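PDB 6K96: five-membered-cyclitol-phosphate synthase from Streptomyces citricolor, which belongs to the myo-inositol-1-phosphate synthase family, joining a Rossmann-type domain that holds NAD to a beta-sheet domain that packs between subunits of a tetramer. Local coordinates for residues 135-140 with 158-163; 207-212 with 273-278; 213-218 with 266-271. One frame throughout, in Å; residues are numbered along the deposited sequence.

Contact 1 (135-140 with 158-163); sequences GLQWAA and TPELVA
Gln137 and Glu160 supply the polar contacts between residues 135-140 and 158-163, each sending its side chain to the backbone of the other segment. The carboxamide of Gln137 grips Leu161 with both ends. Its OE1 accepts from Leu161 N at 2.9 Å, the donor lying in the carbonyl plane on a lone pair, and its NE2 donates to Leu161 O at 2.7 Å, also on an in-plane lone pair. A bend at chi2 (56°) swings CD round to that residue, and the paired bonds fix the rotation of the amide while satisfying both N and O of Leu161. These groups sit at the C-terminal edge of a Rossmann-type parallel sheet, where the beta-alpha-beta crossover from strand 127-130 through helix 137-149 to strand 153-156 brings two loops together; Trp138 and Thr158 touch the bound NAD here. Glu160 works in the reverse direction. Gly135 N meets Glu160 OE2 at 3.0 Å along an almost straight bond (176°), approaching from above the carboxylate plane. The next amide, Leu136 N, donates to a water at 3.0 Å, and that water lies 3.1 Å from Glu160 OE2, to which it probably donates. Thr158 OG1 is also 3.1 Å from Glu160 OE2, a possible but unsettled bond, since its proton has another acceptor nearby. Leu136 is the N-cap residue, and its carbonyl O takes the amides of both Ala139 and Ala140. Next to these polar groups, Ala140 CB lies 3.6 Å from Glu160 CB and 3.7 Å from Val162 CG2, while Val162 N is bonded to Asp182 OD2.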
ATOM      1  N   GLY B 135      21.610  14.472  21.008  1.00 33.77           N
ATOM      2  CA  GLY B 135      23.043  14.564  20.735  1.00 34.88           C
ATOM      3  C   GLY B 135      23.757  15.489  21.709  1.00 36.12           C
ATOM      4  O   GLY B 135      25.017  15.642  21.562  1.00 36.86           O
ATOM      5  N   LEU B 136      23.045  16.104  22.656  1.00 35.70           N
ATOM      6  CA  LEU B 136      23.670  17.159  23.493  1.00 36.46           C
ATOM      7  C   LEU B 136      23.910  16.628  24.901  1.00 36.59           C
ATOM      8  O   LEU B 136      23.234  17.091  25.794  1.00 36.53           O
ATOM      9  CB  LEU B 136      22.771  18.401  23.493  1.00 36.90           C
ATOM     10  CG  LEU B 136      22.280  18.865  22.116  1.00 36.78           C
ATOM     11  CD1 LEU B 136      20.999  19.708  22.244  1.00 36.95           C
ATOM     12  CD2 LEU B 136      23.366  19.602  21.335  1.00 36.51           C
ATOM     13  N   GLN B 137      24.891  15.735  25.074  1.00 38.13           N
ATOM     14  CA  GLN B 137      25.299  15.095  26.367  1.00 38.85           C
ATOM     15  C   GLN B 137      25.620  16.143  27.439  1.00 39.73           C
ATOM     16  O   GLN B 137      25.159  15.983  28.579  1.00 42.15           O
ATOM     17  CB  GLN B 137      26.448  14.117  26.168  1.00 39.50           C
ATOM     18  CG  GLN B 137      26.747  13.251  27.390  1.00 40.63           C
ATOM     19  CD  GLN B 137      25.606  12.429  27.948  1.00 41.24           C
ATOM     20  OE1 GLN B 137      25.259  11.369  27.431  1.00 42.40           O
ATOM     21  NE2 GLN B 137      25.019  12.884  29.046  1.00 41.99           N
ATOM     22  N   TRP B 138      26.323  17.213  27.109  1.00 39.87           N
ATOM     23  CA  TRP B 138      26.596  18.305  28.082  1.00 39.73           C
ATOM     24  C   TRP B 138      25.291  18.879  28.670  1.00 38.40           C
ATOM     25  O   TRP B 138      25.297  19.224  29.873  1.00 37.64           O
ATOM     26  CB  TRP B 138      27.493  19.393  27.444  1.00 40.75           C
ATOM     27  CG  TRP B 138      26.831  20.145  26.335  1.00 40.94           C
ATOM     28  CD1 TRP B 138      26.910  19.893  24.993  1.00 41.17           C
ATOM     29  CD2 TRP B 138      25.928  21.253  26.490  1.00 40.98           C
ATOM     30  NE1 TRP B 138      26.127  20.780  24.294  1.00 41.13           N
ATOM     31  CE2 TRP B 138      25.514  21.627  25.193  1.00 41.19           C
ATOM     32  CE3 TRP B 138      25.408  21.944  27.593  1.00 41.05           C
ATOM     33  CZ2 TRP B 138      24.606  22.669  24.986  1.00 41.03           C
ATOM     34  CZ3 TRP B 138      24.518  22.976  27.383  1.00 40.69           C
ATOM     35  CH2 TRP B 138      24.121  23.327  26.097  1.00 40.34           C
ATOM     36  N   ALA B 139      24.223  19.019  27.870  1.00 37.67           N
ATOM     37  CA  ALA B 139      23.000  19.755  28.283  1.00 37.53           C
ATOM     38  C   ALA B 139      22.162  18.859  29.187  1.00 37.78           C
ATOM     39  O   ALA B 139      21.768  19.301  30.286  1.00 37.94           O
ATOM     40  CB  ALA B 139      22.205  20.215  27.093  1.00 37.24           C
ATOM     41  N   ALA B 140      21.943  17.620  28.753  1.00 38.50           N
ATOM     42  CA  ALA B 140      21.220  16.582  29.520  1.00 39.52           C
ATOM     43  C   ALA B 140      21.858  16.498  30.916  1.00 41.56           C
ATOM     44  O   ALA B 140      21.135  16.587  31.922  1.00 42.31           O
ATOM     45  CB  ALA B 140      21.289  15.280  28.752  1.00 39.12           C
ATOM     46  N   THR B 158      15.509  11.992  25.790  1.00 34.50           N
ATOM     47  CA  THR B 158      16.555  11.834  24.735  1.00 34.30           C
ATOM     48  C   THR B 158      17.389  10.593  25.004  1.00 34.70           C
ATOM     49  O   THR B 158      17.311  10.071  26.120  1.00 34.71           O
ATOM     50  CB  THR B 158      17.494  13.049  24.624  1.00 33.54           C
ATOM     51  OG1 THR B 158      18.470  13.008  25.655  1.00 32.38           O
ATOM     52  CG2 THR B 158      16.753  14.361  24.697  1.00 33.58           C
ATOM     53  N   PRO B 159      18.187  10.114  24.005  1.00 35.38           N
ATOM     54  CA  PRO B 159      19.116   8.987  24.186  1.00 35.93           C
ATOM     55  C   PRO B 159      20.375   9.320  25.015  1.00 36.39           C
ATOM     56  O   PRO B 159      21.157   8.403  25.316  1.00 35.77           O
ATOM     57  CB  PRO B 159      19.563   8.567  22.771  1.00 35.49           C
ATOM     58  CG  PRO B 159      18.636   9.328  21.841  1.00 34.99           C
ATOM     59  CD  PRO B 159      18.203  10.571  22.605  1.00 35.11           C
ATOM     60  N   GLU B 160      20.523  10.565  25.451  1.00 37.01           N
ATOM     61  CA  GLU B 160      21.693  10.956  26.273  1.00 39.13           C
ATOM     62  C   GLU B 160      21.685  10.172  27.584  1.00 40.00           C
ATOM     63  O   GLU B 160      20.623   9.898  28.103  1.00 38.52           O
ATOM     64  CB  GLU B 160      21.771  12.467  26.478  1.00 39.58           C
ATOM     65  CG  GLU B 160      22.397  13.176  25.299  1.00 39.82           C
ATOM     66  CD  GLU B 160      21.926  12.765  23.909  1.00 39.99           C
ATOM     67  OE1 GLU B 160      22.734  12.103  23.170  1.00 39.73           O
ATOM     68  OE2 GLU B 160      20.760  13.090  23.575  1.00 38.68           O
ATOM     69  N   LEU B 161      22.895   9.852  28.064  1.00 41.94           N
ATOM     70  CA  LEU B 161      23.152   9.186  29.362  1.00 42.90           C
ATOM     71  C   LEU B 161      22.830  10.175  30.485  1.00 42.57           C
ATOM     72  O   LEU B 161      23.533  11.221  30.518  1.00 42.57           O
ATOM     73  CB  LEU B 161      24.621   8.734  29.387  1.00 44.15           C
ATOM     74  CG  LEU B 161      24.821   7.294  29.867  1.00 45.54           C
ATOM     75  CD1 LEU B 161      24.459   6.289  28.784  1.00 46.35           C
ATOM     76  CD2 LEU B 161      26.228   7.038  30.360  1.00 47.26           C
ATOM     77  N   VAL B 162      21.782   9.895  31.289  1.00 41.55           N
ATOM     78  CA  VAL B 162      21.426  10.645  32.532  1.00 41.82           C
ATOM     79  C   VAL B 162      21.000   9.647  33.612  1.00 42.03           C
ATOM     80  O   VAL B 162      21.759   9.396  34.556  1.00 42.41           O
ATOM     81  CB  VAL B 162      20.337  11.712  32.317  1.00 42.02           C
ATOM     82  CG1 VAL B 162      20.168  12.602  33.544  1.00 42.09           C
ATOM     83  CG2 VAL B 162      20.602  12.567  31.101  1.00 41.89           C
ATOM     84  N   ALA B 163      19.808   9.071  33.503  1.00 43.42           N
ATOM     85  CA  ALA B 163      19.355   8.027  34.454  1.00 43.60           C
ATOM     86  C   ALA B 163      20.334   6.870  34.363  1.00 43.88           C
ATOM     87  O   ALA B 163      20.419   6.126  35.302  1.00 46.89           O
ATOM     88  CB  ALA B 163      17.952   7.577  34.187  1.00 43.05           C
TER
HETATM   89  O   HOH W   1      20.473  16.078  24.230  1.00 33.65           O

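Contact 2 (207-212 with 273-278)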
ATOM      1  N   SER B 207      10.128 -18.585   7.052  1.00 32.85           N
ATOM      2  CA  SER B 207      11.546 -18.191   6.874  1.00 32.25           C
ATOM      3  C   SER B 207      11.589 -16.767   6.317  1.00 30.98           C
ATOM      4  O   SER B 207      10.824 -16.460   5.384  1.00 30.94           O
ATOM      5  CB  SER B 207      12.284 -19.203   6.006  1.00 32.81           C
ATOM      6  OG  SER B 207      12.046 -20.545   6.463  1.00 33.56           O
ATOM      7  N   LEU B 208      12.471 -15.919   6.853  1.00 29.84           N
ATOM      8  CA  LEU B 208      12.677 -14.546   6.316  1.00 28.60           C
ATOM      9  C   LEU B 208      13.607 -14.641   5.110  1.00 28.28           C
ATOM     10  O   LEU B 208      14.573 -15.378   5.154  1.00 28.71           O
ATOM     11  CB  LEU B 208      13.222 -13.688   7.451  1.00 28.09           C
ATOM     12  CG  LEU B 208      13.217 -12.176   7.291  1.00 27.55           C
ATOM     13  CD1 LEU B 208      11.856 -11.619   6.838  1.00 27.36           C
ATOM     14  CD2 LEU B 208      13.605 -11.562   8.626  1.00 27.17           C
ATOM     15  N   ALA B 209      13.192 -14.105   3.987  1.00 27.89           N
ATOM     16  CA  ALA B 209      14.068 -13.826   2.836  1.00 28.05           C
ATOM     17  C   ALA B 209      14.661 -12.433   3.036  1.00 27.69           C
ATOM     18  O   ALA B 209      15.855 -12.286   2.764  1.00 28.43           O
ATOM     19  CB  ALA B 209      13.333 -13.885   1.519  1.00 28.06           C
ATOM     20  N   SER B 210      13.872 -11.446   3.451  1.00 26.79           N
ATOM     21  CA  SER B 210      14.303 -10.039   3.360  1.00 26.39           C
ATOM     22  C   SER B 210      13.252  -9.132   3.939  1.00 25.91           C
ATOM     23  O   SER B 210      12.041  -9.550   3.944  1.00 26.13           O
ATOM     24  CB  SER B 210      14.616  -9.622   1.948  1.00 26.55           C
ATOM     25  OG  SER B 210      13.474  -9.252   1.216  1.00 26.28           O
ATOM     26  N   SER B 211      13.689  -7.967   4.417  1.00 25.28           N
ATOM     27  CA  SER B 211      12.767  -6.918   4.931  1.00 24.70           C
ATOM     28  C   SER B 211      13.452  -5.555   4.822  1.00 24.36           C
ATOM     29  O   SER B 211      14.614  -5.541   4.748  1.00 24.68           O
ATOM     30  CB  SER B 211      12.200  -7.253   6.316  1.00 24.35           C
ATOM     31  OG  SER B 211      11.323  -6.237   6.800  1.00 23.90           O
ATOM     32  N   TYR B 212      12.707  -4.487   4.640  1.00 24.12           N
ATOM     33  CA  TYR B 212      13.184  -3.102   4.810  1.00 24.21           C
ATOM     34  C   TYR B 212      12.120  -2.316   5.549  1.00 24.60           C
ATOM     35  O   TYR B 212      10.917  -2.632   5.499  1.00 24.66           O
ATOM     36  CB  TYR B 212      13.628  -2.418   3.502  1.00 23.93           C
ATOM     37  CG  TYR B 212      12.654  -2.406   2.354  1.00 23.53           C
ATOM     38  CD1 TYR B 212      11.686  -1.430   2.287  1.00 23.22           C
ATOM     39  CD2 TYR B 212      12.698  -3.357   1.340  1.00 23.54           C
ATOM     40  CE1 TYR B 212      10.743  -1.399   1.262  1.00 23.14           C
ATOM     41  CE2 TYR B 212      11.767  -3.348   0.315  1.00 23.60           C
ATOM     42  CZ  TYR B 212      10.788  -2.362   0.271  1.00 23.35           C
ATOM     43  OH  TYR B 212       9.847  -2.311  -0.711  1.00 23.49           O
ATOM     44  N   GLU B 273       9.360 -10.209   3.282  1.00 28.80           N
ATOM     45  CA  GLU B 273       9.306 -11.244   2.236  1.00 29.74           C
ATOM     46  C   GLU B 273       9.652 -12.533   2.937  1.00 29.39           C
ATOM     47  O   GLU B 273      10.813 -12.779   3.149  1.00 29.36           O
ATOM     48  CB  GLU B 273      10.278 -10.944   1.090  1.00 31.12           C
ATOM     49  CG  GLU B 273       9.896  -9.720   0.270  1.00 32.28           C
ATOM     50  CD  GLU B 273       8.538  -9.790  -0.460  1.00 33.99           C
ATOM     51  OE1 GLU B 273       8.040 -10.927  -0.795  1.00 33.93           O
ATOM     52  OE2 GLU B 273       7.956  -8.679  -0.699  1.00 36.39           O
ATOM     53  N   GLY B 274       8.644 -13.322   3.285  1.00 28.98           N
ATOM     54  CA  GLY B 274       8.845 -14.631   3.937  1.00 28.58           C
ATOM     55  C   GLY B 274       8.852 -15.741   2.930  1.00 28.43           C
ATOM     56  O   GLY B 274       8.510 -15.530   1.767  1.00 28.38           O
ATOM     57  N   LEU B 275       9.199 -16.920   3.377  1.00 28.71           N
ATOM     58  CA  LEU B 275       9.045 -18.137   2.548  1.00 29.37           C
ATOM     59  C   LEU B 275       8.316 -19.139   3.443  1.00 29.38           C
ATOM     60  O   LEU B 275       8.604 -19.204   4.678  1.00 29.48           O
ATOM     61  CB  LEU B 275      10.385 -18.683   2.031  1.00 29.80           C
ATOM     62  CG  LEU B 275      11.306 -17.672   1.325  1.00 29.87           C
ATOM     63  CD1 LEU B 275      12.764 -18.145   1.295  1.00 30.01           C
ATOM     64  CD2 LEU B 275      10.819 -17.364  -0.095  1.00 30.01           C
ATOM     65  N   GLY B 276       7.341 -19.829   2.871  1.00 29.36           N
ATOM     66  CA  GLY B 276       6.547 -20.780   3.656  1.00 29.60           C
ATOM     67  C   GLY B 276       6.756 -22.137   3.083  1.00 30.17           C
ATOM     68  O   GLY B 276       7.821 -22.342   2.474  1.00 30.65           O
ATOM     69  N   TRP B 277       5.726 -22.965   3.120  1.00 30.32           N
ATOM     70  CA  TRP B 277       5.841 -24.341   2.593  1.00 30.85           C
ATOM     71  C   TRP B 277       6.368 -24.283   1.168  1.00 31.34           C
ATOM     72  O   TRP B 277       5.880 -23.438   0.410  1.00 31.00           O
ATOM     73  CB  TRP B 277       4.509 -25.062   2.686  1.00 30.68           C
ATOM     74  CG  TRP B 277       4.499 -26.424   2.081  1.00 30.95           C
ATOM     75  CD1 TRP B 277       3.976 -26.787   0.881  1.00 31.08           C
ATOM     76  CD2 TRP B 277       5.025 -27.608   2.670  1.00 31.25           C
ATOM     77  NE1 TRP B 277       4.116 -28.127   0.696  1.00 31.66           N
ATOM     78  CE2 TRP B 277       4.758 -28.657   1.779  1.00 31.81           C
ATOM     79  CE3 TRP B 277       5.688 -27.880   3.862  1.00 31.38           C
ATOM     80  CZ2 TRP B 277       5.136 -29.966   2.038  1.00 32.49           C
ATOM     81  CZ3 TRP B 277       6.043 -29.181   4.130  1.00 32.12           C
ATOM     82  CH2 TRP B 277       5.751 -30.211   3.236  1.00 32.57           C
ATOM     83  N   ALA B 278       7.401 -25.081   0.879  1.00 32.23           N
ATOM     84  CA  ALA B 278       7.903 -25.313  -0.486  1.00 32.90           C
ATOM     85  C   ALA B 278       8.522 -24.039  -1.070  1.00 32.78           C
ATOM     86  O   ALA B 278       8.648 -23.978  -2.343  1.00 33.10           O
ATOM     87  CB  ALA B 278       6.749 -25.763  -1.334  1.00 33.26           C
TER
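Glu273, Leu275 and Ser207 lose the most surface where strands 207-212 and 273-275 run antiparallel, at 151° between their directions. Ser207 and Leu275 form a hydrogen-bonded pair: Ser207 N donates to Leu275 O at 2.9 Å, and Leu275 N returns the bond to Ser207 O at 2.6 Å. One step further, Leu208 faces Gly274 as a non-hydrogen-bonded pair. Regular alternation would then continue, but Ala209 and Ser210 both face Glu273, which is a classic beta bulge. The carbonyl of Glu273 accepts from both bulge amides, from Ala209 N at 2.8 Å and, weakly, from Ser210 N at 3.4 Å. From the same edge of that residue, Glu273 N donates to Ser210 O at 2.8 Å. Ala209 takes the helix-like psi (-44°) of a classic bulge's first residue, and its CB points toward the partner strand, 3.2 Å from Glu273 O and in apolar contact with Leu275 CG. Ser210 holds OG between its backbone N and carbonyl carbon (chi1 83°), and the oxygen lies 3.6 Å from Glu273 CB, alongside the aliphatic base of the glutamate. The carboxylate itself turns away: OE1 is bonded to Ser283 OG and OE2 to Asn271 ND2. Ser207 OG likewise looks outward, accepting from Gly41 N of a second subunit, whose Pro40 packs on Ser207 and Leu275. Across the segments the side chains thus add little beyond van der Waals contact. The strands are joined by backbone amides and carbonyls, and the polar ends of Glu273 and Ser207 serve instead to tie this outlying end of the sheet to the next strand and to a neighbouring subunit.

Contact 3 (213-218 with 266-271)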
ATOM      1  N   GLN B 213      12.617  -1.295   6.215  1.00 25.52           N
ATOM      2  CA  GLN B 213      11.860  -0.263   6.945  1.00 26.24           C
ATOM      3  C   GLN B 213      12.445   1.061   6.469  1.00 26.73           C
ATOM      4  O   GLN B 213      13.654   1.170   6.531  1.00 26.97           O
ATOM      5  CB  GLN B 213      12.095  -0.492   8.434  1.00 26.54           C
ATOM      6  CG  GLN B 213      11.753   0.701   9.313  1.00 26.80           C
ATOM      7  CD  GLN B 213      11.917   0.462  10.798  1.00 27.36           C
ATOM      8  OE1 GLN B 213      11.930   1.427  11.564  1.00 28.30           O
ATOM      9  NE2 GLN B 213      12.002  -0.805  11.216  1.00 27.26           N
ATOM     10  N   LEU B 214      11.635   1.994   5.977  1.00 27.49           N
ATOM     11  CA  LEU B 214      12.109   3.380   5.781  1.00 28.44           C
ATOM     12  C   LEU B 214      11.118   4.350   6.380  1.00 28.06           C
ATOM     13  O   LEU B 214       9.967   3.997   6.359  1.00 29.22           O
ATOM     14  CB  LEU B 214      12.402   3.656   4.310  1.00 29.68           C
ATOM     15  CG  LEU B 214      11.375   3.198   3.280  1.00 30.13           C
ATOM     16  CD1 LEU B 214      10.714   4.421   2.671  1.00 30.25           C
ATOM     17  CD2 LEU B 214      12.122   2.426   2.185  1.00 30.76           C
ATOM     18  N   ASN B 215      11.605   5.489   6.888  1.00 27.74           N
ATOM     19  CA  ASN B 215      10.841   6.556   7.595  1.00 27.21           C
ATOM     20  C   ASN B 215      11.028   7.880   6.833  1.00 26.97           C
ATOM     21  O   ASN B 215      12.012   8.026   6.087  1.00 26.70           O
ATOM     22  CB  ASN B 215      11.219   6.661   9.069  1.00 27.38           C
ATOM     23  CG  ASN B 215      11.117   5.337   9.801  1.00 27.89           C
ATOM     24  OD1 ASN B 215      10.141   5.079  10.533  1.00 28.88           O
ATOM     25  ND2 ASN B 215      12.100   4.471   9.595  1.00 28.09           N
ATOM     26  N   LEU B 216      10.015   8.746   6.882  1.00 26.30           N
ATOM     27  CA  LEU B 216      10.018  10.079   6.224  1.00 26.12           C
ATOM     28  C   LEU B 216       9.530  11.037   7.299  1.00 25.20           C
ATOM     29  O   LEU B 216       8.675  10.616   8.024  1.00 24.76           O
ATOM     30  CB  LEU B 216       9.054  10.117   5.025  1.00 26.43           C
ATOM     31  CG  LEU B 216       9.200   9.032   3.964  1.00 26.69           C
ATOM     32  CD1 LEU B 216       8.049   9.107   2.938  1.00 26.95           C
ATOM     33  CD2 LEU B 216      10.551   9.174   3.257  1.00 27.16           C
ATOM     34  N   GLY B 217      10.016  12.265   7.350  1.00 24.69           N
ATOM     35  CA  GLY B 217       9.584  13.245   8.348  1.00 24.44           C
ATOM     36  C   GLY B 217       9.799  14.637   7.815  1.00 24.74           C
ATOM     37  O   GLY B 217      10.385  14.768   6.696  1.00 25.05           O
ATOM     38  N   GLY B 218       9.395  15.654   8.567  1.00 24.79           N
ATOM     39  CA  GLY B 218       9.508  17.058   8.123  1.00 25.18           C
ATOM     40  C   GLY B 218       9.605  18.047   9.253  1.00 25.47           C
ATOM     41  O   GLY B 218       9.281  19.168   9.011  1.00 25.51           O
ATOM     42  N   LYS B 266       5.029  11.694  10.637  1.00 28.02           N
ATOM     43  CA  LYS B 266       6.103  10.747  10.292  1.00 28.31           C
ATOM     44  C   LYS B 266       5.434   9.595   9.531  1.00 27.56           C
ATOM     45  O   LYS B 266       4.428   9.120  10.010  1.00 27.39           O
ATOM     46  CB  LYS B 266       6.857  10.311  11.549  1.00 29.17           C
ATOM     47  CG  LYS B 266       7.560   8.966  11.425  1.00 30.37           C
ATOM     48  CD  LYS B 266       8.619   8.711  12.479  1.00 31.44           C
ATOM     49  CE  LYS B 266       9.946   9.276  12.041  1.00 32.59           C
ATOM     50  NZ  LYS B 266      11.018   8.738  12.918  1.00 34.38           N
ATOM     51  N   VAL B 267       6.036   9.133   8.442  1.00 26.89           N
ATOM     52  CA  VAL B 267       5.543   8.026   7.600  1.00 26.96           C
ATOM     53  C   VAL B 267       6.563   6.923   7.671  1.00 27.54           C
ATOM     54  O   VAL B 267       7.688   7.238   7.628  1.00 29.59           O
ATOM     55  CB  VAL B 267       5.337   8.455   6.149  1.00 26.61           C
ATOM     56  CG1 VAL B 267       5.107   7.232   5.296  1.00 26.81           C
ATOM     57  CG2 VAL B 267       4.192   9.435   6.011  1.00 26.29           C
ATOM     58  N   ALA B 268       6.139   5.678   7.761  1.00 27.78           N
ATOM     59  CA  ALA B 268       6.966   4.471   7.762  1.00 27.92           C
ATOM     60  C   ALA B 268       6.468   3.566   6.645  1.00 28.74           C
ATOM     61  O   ALA B 268       5.352   3.632   6.371  1.00 28.76           O
ATOM     62  CB  ALA B 268       6.794   3.807   9.065  1.00 27.96           C
ATOM     63  N   MET B 269       7.325   2.882   5.927  1.00 30.03           N
ATOM     64  CA  MET B 269       6.907   1.968   4.857  1.00 31.51           C
ATOM     65  C   MET B 269       7.685   0.713   5.137  1.00 31.08           C
ATOM     66  O   MET B 269       8.883   0.848   5.458  1.00 31.74           O
ATOM     67  CB  MET B 269       7.211   2.498   3.459  1.00 33.45           C
ATOM     68  CG  MET B 269       6.001   3.099   2.813  1.00 36.40           C
ATOM     69  SD  MET B 269       6.302   4.795   2.238  1.00 41.90           S
ATOM     70  CE  MET B 269       7.825   4.623   1.324  1.00 40.51           C
ATOM     71  N   LEU B 270       7.033  -0.439   5.190  1.00 30.10           N
ATOM     72  CA  LEU B 270       7.858  -1.631   5.424  1.00 30.03           C
ATOM     73  C   LEU B 270       7.442  -2.728   4.459  1.00 29.44           C
ATOM     74  O   LEU B 270       6.405  -2.583   3.787  1.00 29.48           O
ATOM     75  CB  LEU B 270       7.923  -1.967   6.916  1.00 30.35           C
ATOM     76  CG  LEU B 270       6.683  -2.502   7.581  1.00 30.93           C
ATOM     77  CD1 LEU B 270       6.536  -3.970   7.199  1.00 31.35           C
ATOM     78  CD2 LEU B 270       6.743  -2.303   9.105  1.00 30.70           C
ATOM     79  N   ASN B 271       8.421  -3.579   4.194  1.00 28.95           N
ATOM     80  CA  ASN B 271       8.325  -4.758   3.310  1.00 28.25           C
ATOM     81  C   ASN B 271       8.888  -5.935   4.088  1.00 27.67           C
ATOM     82  O   ASN B 271       9.945  -5.757   4.717  1.00 27.27           O
ATOM     83  CB  ASN B 271       9.107  -4.613   2.009  1.00 28.19           C
ATOM     84  CG  ASN B 271       8.839  -5.789   1.102  1.00 28.34           C
ATOM     85  OD1 ASN B 271       9.698  -6.638   0.897  1.00 28.37           O
ATOM     86  ND2 ASN B 271       7.604  -5.901   0.641  1.00 27.86           N
TER
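Strands 213-217 and 266-271 form a buried, regular antiparallel ladder at the middle of the mixed sheet, between helix 190-203 on one face and a third subunit on the other. Their directions differ by 162°, and four backbone bonds join them in two rungs. Leu214 N donates to Met269 O at 3.0 Å and Met269 N to Leu214 O at 2.9 Å, both nearly along the C=O axis; Leu216 N reaches Val267 O at 2.9 Å and Val267 N reaches Leu216 O at 3.1 Å. Between the rungs lies the non-hydrogen-bonded pair of Asn215 and Ala268, where Asn215 CA comes within 3.2 Å of Val267 O in a CA-H...O contact. Leu214, Leu216, Val267 and Met269 make one face apolar. The side chains of Leu214 and Met269 pack against each other there, although the exact placement of their ends is doubtful. Beside them Leu216 CD1 lies 4.2 Å from Val267 CG1. Met269 also packs on Met269 of the third subunit, and Leu214 on Leu216 of that subunit. The face of Gln213, Asn215, Ala268 and Leu270 is turned to helix 190-203: Asn215 OD1 is bonded to Thr190 OG1 and Gln213 NE2 to His194 ND1, while Gln213 OE1 takes Lys236 NZ. Lys266, bent at chi3 (-87°), sets CE 4.2 Å from Asn215 CB. The polar groups of Gln213 and Asn215 therefore find partners within their own chain, beside apolar contacts of Ala268 and Leu270 with the helix, and mainly apolar side chains meet the third subunit, consistent with the assembly role of this domain in myo-inositol-1-phosphate synthases.

From the N terminus, contact 1 first closes a short loop of helix and strand inside the parallel-sheet domain that holds NAD. It is complete before the others open, in series with them, its nearest atoms about 12 Å from contact 3 and about 21 Å from contact 2. Strand 207-217 then runs from the outlying end of the sheet in toward the chain's centre, and strand 265-275 runs back out beside it. Contact 2 joins the start of the first to the end of the second, and contact 3, nested within the loop that contact 2 closes, joins their inner halves. The two merge where Tyr212 O and Asn271 N probably share a hydrogen bond, and both touch the third subunit.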